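Transcription factor tau subunit sfc1 (PDB 4BJI) helps TFIIIC activate tRNA and 5S RNA genes as part of the tauA module, which binds boxA promoter sites; this piece is its DNA-binding domain. Local coordinates at residues Arg171-Lys177 and Ile203-Val209; Leu75-Tyr80 and Tyr91-Asp97. One frame throughout, in Å; residues are numbered along the deposited sequence. Where two conformers were deposited one is given.

Contact 1 of 2, residues Arg171-Lys177 and Ile203-Val209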
loop_
_atom_site.group_PDB
_atom_site.type_symbol
_atom_site.label_atom_id
_atom_site.label_comp_id
_atom_site.label_asym_id
_atom_site.label_seq_id
_atom_site.Cartn_x
_atom_site.Cartn_y
_atom_site.Cartn_z
ATOM N N ARG A 171 -16.876 -0.929 -0.902
ATOM C CA ARG A 171 -18.037 -0.054 -0.923
ATOM C C ARG A 171 -17.676 1.283 -0.285
ATOM O O ARG A 171 -17.006 1.322 0.759
ATOM C CB ARG A 171 -19.197 -0.743 -0.188
ATOM C CG ARG A 171 -20.482 0.048 -0.146
ATOM C CD ARG A 171 -21.522 -0.797 0.555
ATOM N NE ARG A 171 -21.322 -0.796 1.993
ATOM C CZ ARG A 171 -20.925 -1.824 2.723
ATOM N NH1 ARG A 171 -20.695 -3.008 2.140
ATOM N NH2 ARG A 171 -20.764 -1.699 4.078
ATOM N N SER A 172 -18.133 2.378 -0.877
ATOM C CA SER A 172 -17.690 3.696 -0.447
ATOM C C SER A 172 -17.921 3.966 1.044
ATOM O O SER A 172 -17.005 4.438 1.711
ATOM C CB SER A 172 -18.293 4.825 -1.297
ATOM O OG SER A 172 -19.687 4.918 -1.107
ATOM N N GLY A 173 -19.082 3.672 1.596
ATOM C CA GLY A 173 -19.288 4.039 2.993
ATOM C C GLY A 173 -18.411 3.263 3.945
ATOM O O GLY A 173 -18.015 3.762 4.989
ATOM N N ARG A 174 -18.108 2.028 3.587
ATOM C CA ARG A 174 -17.222 1.212 4.414
ATOM C C ARG A 174 -15.772 1.701 4.279
ATOM O O ARG A 174 -15.048 1.841 5.271
ATOM C CB ARG A 174 -17.334 -0.252 4.022
ATOM C CG ARG A 174 -16.341 -1.185 4.719
ATOM C CD ARG A 174 -16.447 -1.255 6.232
ATOM N NE ARG A 174 -17.803 -1.429 6.756
ATOM C CZ ARG A 174 -18.225 -2.494 7.417
ATOM N NH1 ARG A 174 -17.473 -3.564 7.549
ATOM N NH2 ARG A 174 -19.457 -2.479 7.903
ATOM N N TYR A 175 -15.352 1.977 3.046
ATOM C CA TYR A 175 -14.013 2.497 2.809
ATOM C C TYR A 175 -13.723 3.774 3.569
ATOM O O TYR A 175 -12.677 3.897 4.199
ATOM C CB TYR A 175 -13.830 2.758 1.310
ATOM C CG TYR A 175 -12.442 3.143 0.922
ATOM C CD1 TYR A 175 -11.425 2.204 0.803
ATOM C CD2 TYR A 175 -12.138 4.470 0.658
ATOM C CE1 TYR A 175 -10.141 2.579 0.426
ATOM C CE2 TYR A 175 -10.848 4.838 0.264
ATOM C CZ TYR A 175 -9.889 3.877 0.162
ATOM O OH TYR A 175 -8.588 4.243 -0.194
ATOM N N TYR A 176 -14.644 4.711 3.532
ATOM C CA TYR A 176 -14.398 6.010 4.170
ATOM C C TYR A 176 -14.561 5.939 5.683
ATOM O O TYR A 176 -13.889 6.689 6.394
ATOM C CB TYR A 176 -15.223 7.122 3.475
ATOM C CG TYR A 176 -14.681 7.426 2.081
ATOM C CD1 TYR A 176 -13.393 7.923 1.919
ATOM C CD2 TYR A 176 -15.441 7.191 0.944
ATOM C CE1 TYR A 176 -12.879 8.186 0.677
ATOM C CE2 TYR A 176 -14.918 7.432 -0.327
ATOM C CZ TYR A 176 -13.644 7.927 -0.435
ATOM O OH TYR A 176 -13.113 8.169 -1.703
ATOM N N LYS A 177 -15.359 4.999 6.194
ATOM C CA LYS A 177 -15.366 4.741 7.641
ATOM C C LYS A 177 -13.990 4.260 8.090
ATOM O O LYS A 177 -13.421 4.790 9.060
ATOM C CB LYS A 177 -16.422 3.735 8.024
ATOM C CG LYS A 177 -16.221 3.258 9.485
ATOM C CD LYS A 177 -17.272 2.263 9.934
ATOM C CE LYS A 177 -18.557 2.994 10.248
ATOM N NZ LYS A 177 -19.562 2.065 10.923
ATOM N N ILE A 203 -16.805 7.467 15.731
ATOM C CA ILE A 203 -16.554 7.222 14.312
ATOM C C ILE A 203 -16.886 5.771 13.935
ATOM O O ILE A 203 -17.470 5.498 12.873
ATOM C CB ILE A 203 -15.094 7.505 14.001
ATOM C CG1 ILE A 203 -14.757 8.953 14.332
ATOM C CG2 ILE A 203 -14.766 7.179 12.513
ATOM C CD1 ILE A 203 -13.243 9.233 14.350
ATOM N N LEU A 204 -16.487 4.833 14.790
ATOM C CA LEU A 204 -16.691 3.411 14.520
ATOM C C LEU A 204 -18.190 3.087 14.432
ATOM O O LEU A 204 -18.594 2.276 13.602
ATOM C CB LEU A 204 -16.031 2.571 15.609
ATOM C CG LEU A 204 -16.193 1.046 15.502
ATOM C CD1 LEU A 204 -15.502 0.497 14.255
ATOM C CD2 LEU A 204 -15.631 0.367 16.750
ATOM N N ASN A 205 -19.011 3.715 15.275
ATOM C CA ASN A 205 -20.431 3.333 15.386
ATOM C C ASN A 205 -21.390 4.085 14.461
ATOM O O ASN A 205 -22.580 3.761 14.406
ATOM C CB ASN A 205 -20.915 3.510 16.827
ATOM C CG ASN A 205 -20.296 2.509 17.779
ATOM O OD1 ASN A 205 -19.955 1.394 17.388
ATOM N ND2 ASN A 205 -20.161 2.902 19.042
ATOM N N ALA A 206 -20.857 5.069 13.749
ATOM C CA ALA A 206 -21.595 5.912 12.823
ATOM C C ALA A 206 -22.186 5.047 11.724
ATOM O O ALA A 206 -21.562 4.098 11.271
ATOM C CB ALA A 206 -20.710 6.986 12.231
ATOM N N GLU A 207 -23.396 5.381 11.294
ATOM C CA GLU A 207 -23.935 4.760 10.087
ATOM C C GLU A 207 -23.038 5.097 8.907
ATOM O O GLU A 207 -22.241 6.031 8.954
ATOM C CB GLU A 207 -25.366 5.234 9.822
ATOM C CG GLU A 207 -26.349 4.631 10.799
ATOM C CD GLU A 207 -27.794 4.909 10.420
ATOM O OE1 GLU A 207 -28.132 4.818 9.218
ATOM O OE2 GLU A 207 -28.587 5.217 11.331
ATOM N N GLU A 208 -23.112 4.283 7.859
ATOM C CA GLU A 208 -22.252 4.491 6.726
ATOM C C GLU A 208 -22.995 5.354 5.747
ATOM O O GLU A 208 -24.192 5.171 5.549
ATOM C CB GLU A 208 -21.830 3.165 6.118
ATOM C CG GLU A 208 -20.921 2.409 6.960
ATOM C CD GLU A 208 -20.532 1.090 6.279
ATOM O OE1 GLU A 208 -20.983 0.822 5.142
ATOM O OE2 GLU A 208 -19.820 0.393 6.900
ATOM N N VAL A 209 -22.289 6.328 5.183
ATOM C CA VAL A 209 -22.903 7.230 4.222
ATOM C C VAL A 209 -23.130 6.483 2.916
ATOM O O VAL A 209 -22.208 5.845 2.395
ATOM C CB VAL A 209 -22.009 8.455 3.951
ATOM C CG1 VAL A 209 -22.663 9.371 2.927
ATOM C CG2 VAL A 209 -21.722 9.207 5.251
HETATM O O HOH W 1 -22.290 1.698 3.106
HETATM O O HOH W 2 -19.683 7.086 0.982
HETATM O O HOH W 3 -19.298 6.067 5.721
HETATM O O HOH W 4 -21.839 2.913 0.848
#

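Contact 2 of 2, residues Leu75-Tyr80 and Tyr91-Asp97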
loop_
_atom_site.group_PDB
_atom_site.type_symbol
_atom_site.label_atom_id
_atom_site.label_comp_id
_atom_site.label_asym_id
_atom_site.label_seq_id
_atom_site.Cartn_x
_atom_site.Cartn_y
_atom_site.Cartn_z
ATOM N N LEU A 75 13.518 -1.858 -8.669
ATOM C CA LEU A 75 12.063 -2.056 -8.842
ATOM C C LEU A 75 11.624 -2.010 -10.313
ATOM O O LEU A 75 10.792 -2.807 -10.717
ATOM C CB LEU A 75 11.262 -1.081 -7.976
ATOM C CG LEU A 75 11.185 -1.496 -6.497
ATOM C CD1 LEU A 75 10.807 -0.373 -5.590
ATOM C CD2 LEU A 75 10.238 -2.692 -6.319
ATOM N N PRO A 76 12.197 -1.097 -11.126
ATOM C CA PRO A 76 11.741 -0.998 -12.514
ATOM C C PRO A 76 12.043 -2.216 -13.378
ATOM O O PRO A 76 11.532 -2.362 -14.498
ATOM C CB PRO A 76 12.508 0.246 -13.035
ATOM C CG PRO A 76 12.683 1.080 -11.857
ATOM C CD PRO A 76 13.038 0.073 -10.786
ATOM N N TYR A 77 12.886 -3.115 -12.860
ATOM C CA TYR A 77 13.155 -4.350 -13.571
ATOM C C TYR A 77 12.083 -5.415 -13.396
ATOM O O TYR A 77 12.048 -6.388 -14.145
ATOM C CB TYR A 77 14.513 -4.940 -13.142
ATOM C CG TYR A 77 15.695 -4.213 -13.752
ATOM C CD1 TYR A 77 16.257 -3.108 -13.136
ATOM C CD2 TYR A 77 16.203 -4.607 -14.979
ATOM C CE1 TYR A 77 17.325 -2.418 -13.719
ATOM C CE2 TYR A 77 17.265 -3.928 -15.565
ATOM C CZ TYR A 77 17.803 -2.846 -14.926
ATOM O OH TYR A 77 18.872 -2.198 -15.528
ATOM N N LEU A 78 11.194 -5.216 -12.413
ATOM C CA LEU A 78 10.197 -6.214 -12.051
ATOM C C LEU A 78 8.770 -5.702 -11.942
ATOM O O LEU A 78 7.856 -6.508 -11.871
ATOM C CB LEU A 78 10.537 -6.832 -10.695
ATOM C CG LEU A 78 11.877 -7.533 -10.591
ATOM C CD1 LEU A 78 12.097 -7.955 -9.170
ATOM C CD2 LEU A 78 11.956 -8.721 -11.545
ATOM N N SER A 79 8.586 -4.394 -11.867
ATOM C CA SER A 79 7.308 -3.831 -11.448
ATOM C C SER A 79 7.059 -2.474 -12.078
ATOM O O SER A 79 8.004 -1.832 -12.553
ATOM C CB SER A 79 7.258 -3.713 -9.917
ATOM O OG SER A 79 8.176 -2.739 -9.432
ATOM N N TYR A 80 5.798 -2.049 -12.042
ATOM C CA TYR A 80 5.377 -0.712 -12.450
ATOM C C TYR A 80 4.732 -0.022 -11.238
ATOM O O TYR A 80 4.391 -0.688 -10.252
ATOM C CB TYR A 80 4.400 -0.795 -13.643
ATOM C CG TYR A 80 3.097 -1.513 -13.364
ATOM C CD1 TYR A 80 2.990 -2.902 -13.450
ATOM C CD2 TYR A 80 1.968 -0.809 -12.991
ATOM C CE1 TYR A 80 1.772 -3.553 -13.183
ATOM C CE2 TYR A 80 0.775 -1.440 -12.702
ATOM C CZ TYR A 80 0.668 -2.800 -12.820
ATOM O OH TYR A 80 -0.537 -3.400 -12.510
ATOM N N TYR A 91 4.107 -0.567 -5.990
ATOM C CA TYR A 91 4.772 -1.231 -7.103
ATOM C C TYR A 91 4.121 -2.572 -7.306
ATOM O O TYR A 91 3.974 -3.363 -6.355
ATOM C CB TYR A 91 6.262 -1.415 -6.770
ATOM C CG TYR A 91 6.991 -0.105 -6.638
ATOM C CD1 TYR A 91 7.007 0.585 -5.435
ATOM C CD2 TYR A 91 7.634 0.463 -7.728
ATOM C CE1 TYR A 91 7.623 1.826 -5.314
ATOM C CE2 TYR A 91 8.267 1.694 -7.603
ATOM C CZ TYR A 91 8.256 2.355 -6.381
ATOM O OH TYR A 91 8.867 3.604 -6.224
ATOM N N THR A 92 3.669 -2.834 -8.533
ATOM C CA THR A 92 2.951 -4.072 -8.886
ATOM C C THR A 92 3.773 -4.864 -9.891
ATOM O O THR A 92 4.296 -4.308 -10.866
ATOM C CB THR A 92 1.592 -3.716 -9.502
ATOM O OG1 THR A 92 0.808 -2.956 -8.560
ATOM C CG2 THR A 92 0.838 -4.974 -9.879
ATOM N N ARG A 93 3.877 -6.164 -9.675
ATOM C CA ARG A 93 4.683 -6.966 -10.566
ATOM C C ARG A 93 4.103 -6.937 -11.989
ATOM O O ARG A 93 2.876 -6.864 -12.201
ATOM C CB ARG A 93 4.828 -8.389 -10.022
ATOM C CG ARG A 93 3.571 -9.218 -10.014
ATOM C CD ARG A 93 3.819 -10.642 -9.405
ATOM N NE ARG A 93 2.686 -11.536 -9.664
ATOM C CZ ARG A 93 2.122 -12.379 -8.794
ATOM N NH1 ARG A 93 2.533 -12.543 -7.521
ATOM N NH2 ARG A 93 1.078 -13.082 -9.235
ATOM N N PHE A 94 4.981 -6.966 -12.984
ATOM C CA PHE A 94 4.543 -6.889 -14.379
ATOM C C PHE A 94 3.486 -7.959 -14.664
ATOM O O PHE A 94 3.570 -9.087 -14.181
ATOM C CB PHE A 94 5.726 -7.075 -15.329
ATOM C CG PHE A 94 6.696 -5.908 -15.326
ATOM C CD1 PHE A 94 6.257 -4.603 -15.434
ATOM C CD2 PHE A 94 8.091 -6.133 -15.247
ATOM C CE1 PHE A 94 7.155 -3.527 -15.432
ATOM C CE2 PHE A 94 8.993 -5.060 -15.259
ATOM C CZ PHE A 94 8.521 -3.746 -15.342
ATOM N N GLY A 95 2.479 -7.544 -15.419
ATOM C CA GLY A 95 1.438 -8.432 -15.898
ATOM C C GLY A 95 0.300 -8.673 -14.929
ATOM O O GLY A 95 -0.718 -9.221 -15.349
ATOM N N TYR A 96 0.449 -8.282 -13.667
ATOM C CA TYR A 96 -0.624 -8.471 -12.690
ATOM C C TYR A 96 -1.486 -7.202 -12.686
ATOM O O TYR A 96 -0.958 -6.101 -12.497
ATOM C CB TYR A 96 -0.062 -8.706 -11.292
ATOM C CG TYR A 96 -1.128 -8.923 -10.235
ATOM C CD1 TYR A 96 -1.793 -10.133 -10.144
ATOM C CD2 TYR A 96 -1.471 -7.944 -9.333
ATOM C CE1 TYR A 96 -2.783 -10.338 -9.183
ATOM C CE2 TYR A 96 -2.428 -8.139 -8.388
ATOM C CZ TYR A 96 -3.094 -9.327 -8.321
ATOM O OH TYR A 96 -4.060 -9.499 -7.354
ATOM N N ASP A 97 -2.789 -7.349 -12.936
ATOM C CA ASP A 97 -3.731 -6.221 -12.945
ATOM C C ASP A 97 -4.664 -6.349 -11.746
ATOM O O ASP A 97 -5.604 -7.142 -11.755
ATOM C CB ASP A 97 -4.543 -6.201 -14.243
ATOM C CG ASP A 97 -5.351 -4.934 -14.403
ATOM O OD1 ASP A 97 -5.555 -4.206 -13.408
ATOM O OD2 ASP A 97 -5.748 -4.649 -15.560
#

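Contact 1 of 2, residues Arg171-Lys177 and Ile203-Val209
The carboxylate of Glu208 meets two guanidinium groups, both at their edges and in their planes, but turned differently against it. The guanidinium of Arg171 lies nearly coplanar with the carboxylate, 21° apart, and gives a straight bond from NH2 to the syn lone pair of Glu208 OE1 at 2.7 Å. That of Arg174 stands almost perpendicular to it, at 85°, and grips one oxygen side-on: NE reaches Glu208 OE2 at 2.7 Å, and Arg174 NH2 adds a longer, more bent bond of 3.1 Å to the same OE2. A water joins Arg171 NE to Glu208 OE1, closing a second path between these two residues. With two arginines on it, the carboxylate is probably held ionised.

Lys177 runs out from the helix and bends at chi3 (-77°), which brings NZ between two backbone carbonyls, Leu204 O and Ala206 O, each 2.9 Å away. The first is approached from above its carbonyl plane, the second nearly along its C=O axis. Where Gly173 passes Glu208 the backbones come to 4.8 Å between CA atoms, and a water bridges Gly173 O to Val209 N.

The contact thus ties the first two turns of helix 172-189, with the N-cap Arg171, to the end of helix 197-205 and the tail after it. Arg174 NH1 also bonds Leu153 O of helix 151-155, while Ile203 and Leu204 pack on Leu181, farther along helix 172-189.

Contact 2 of 2, residues Leu75-Tyr80 and Tyr91-Asp97
This is the open end of the antiparallel hairpin formed by strands 79-82 and 90-93, within the helix-turn-helix family region of the protein. Tyr80 and Thr92 form a hydrogen-bonded pair, Thr92 N to Tyr80 O at 2.8 Å and Tyr80 N to Thr92 O at 3.0 Å; Phe94 N to Leu78 O continues the ladder beyond Arg93. The Tyr80 ring runs alongside Thr92, whose CB sits over one face, offset toward the rim. Its chi1 of 63° sets CG between the backbone N and the carbonyl carbon, and from there the ring extends off the sheet beside the Thr92 side chain, and its OH donates to Tyr96 O at 2.7 Å, close to the ring plane. That bond ties Tyr80 to the last residue of the type II turn Arg93-Tyr96.

Phe94 lays one ring face on the Leu78-Ser79 peptide, with Leu78 C 3.3 Å above its plane. On Tyr91, Leu75 CD1 points at the ring centre in a CH-pi contact, 3.6 Å from the centroid. Ser79 OG turns back to bond Leu75 O.

Helix 35-50 packs against Leu75, Leu78 and Ser79 through Phe48 and Leu44, and strand 53-55 flanks strand 90-93, Val53 touching Thr92 and Tyr96.

In the fold
Contact 2 comes first along the chain and is complete before contact 1 opens. The two lie on opposite sides of the chain's centre, about 32 Å apart between centres and about 14 Å between nearest atoms, and share no helix or strand. Contact 2 joins the two central strands of the mixed four-stranded sheet, next to helix 35-50 in the helix-turn-helix family region. Contact 1 belongs to the helical C-terminal part, where it holds the last modelled residues against helix 172-189 at the surface. Contact 2 is thus a partly buried pairing of strands and contact 1 a surface contact of the last modelled residues, at separate places in the DNA-binding domain.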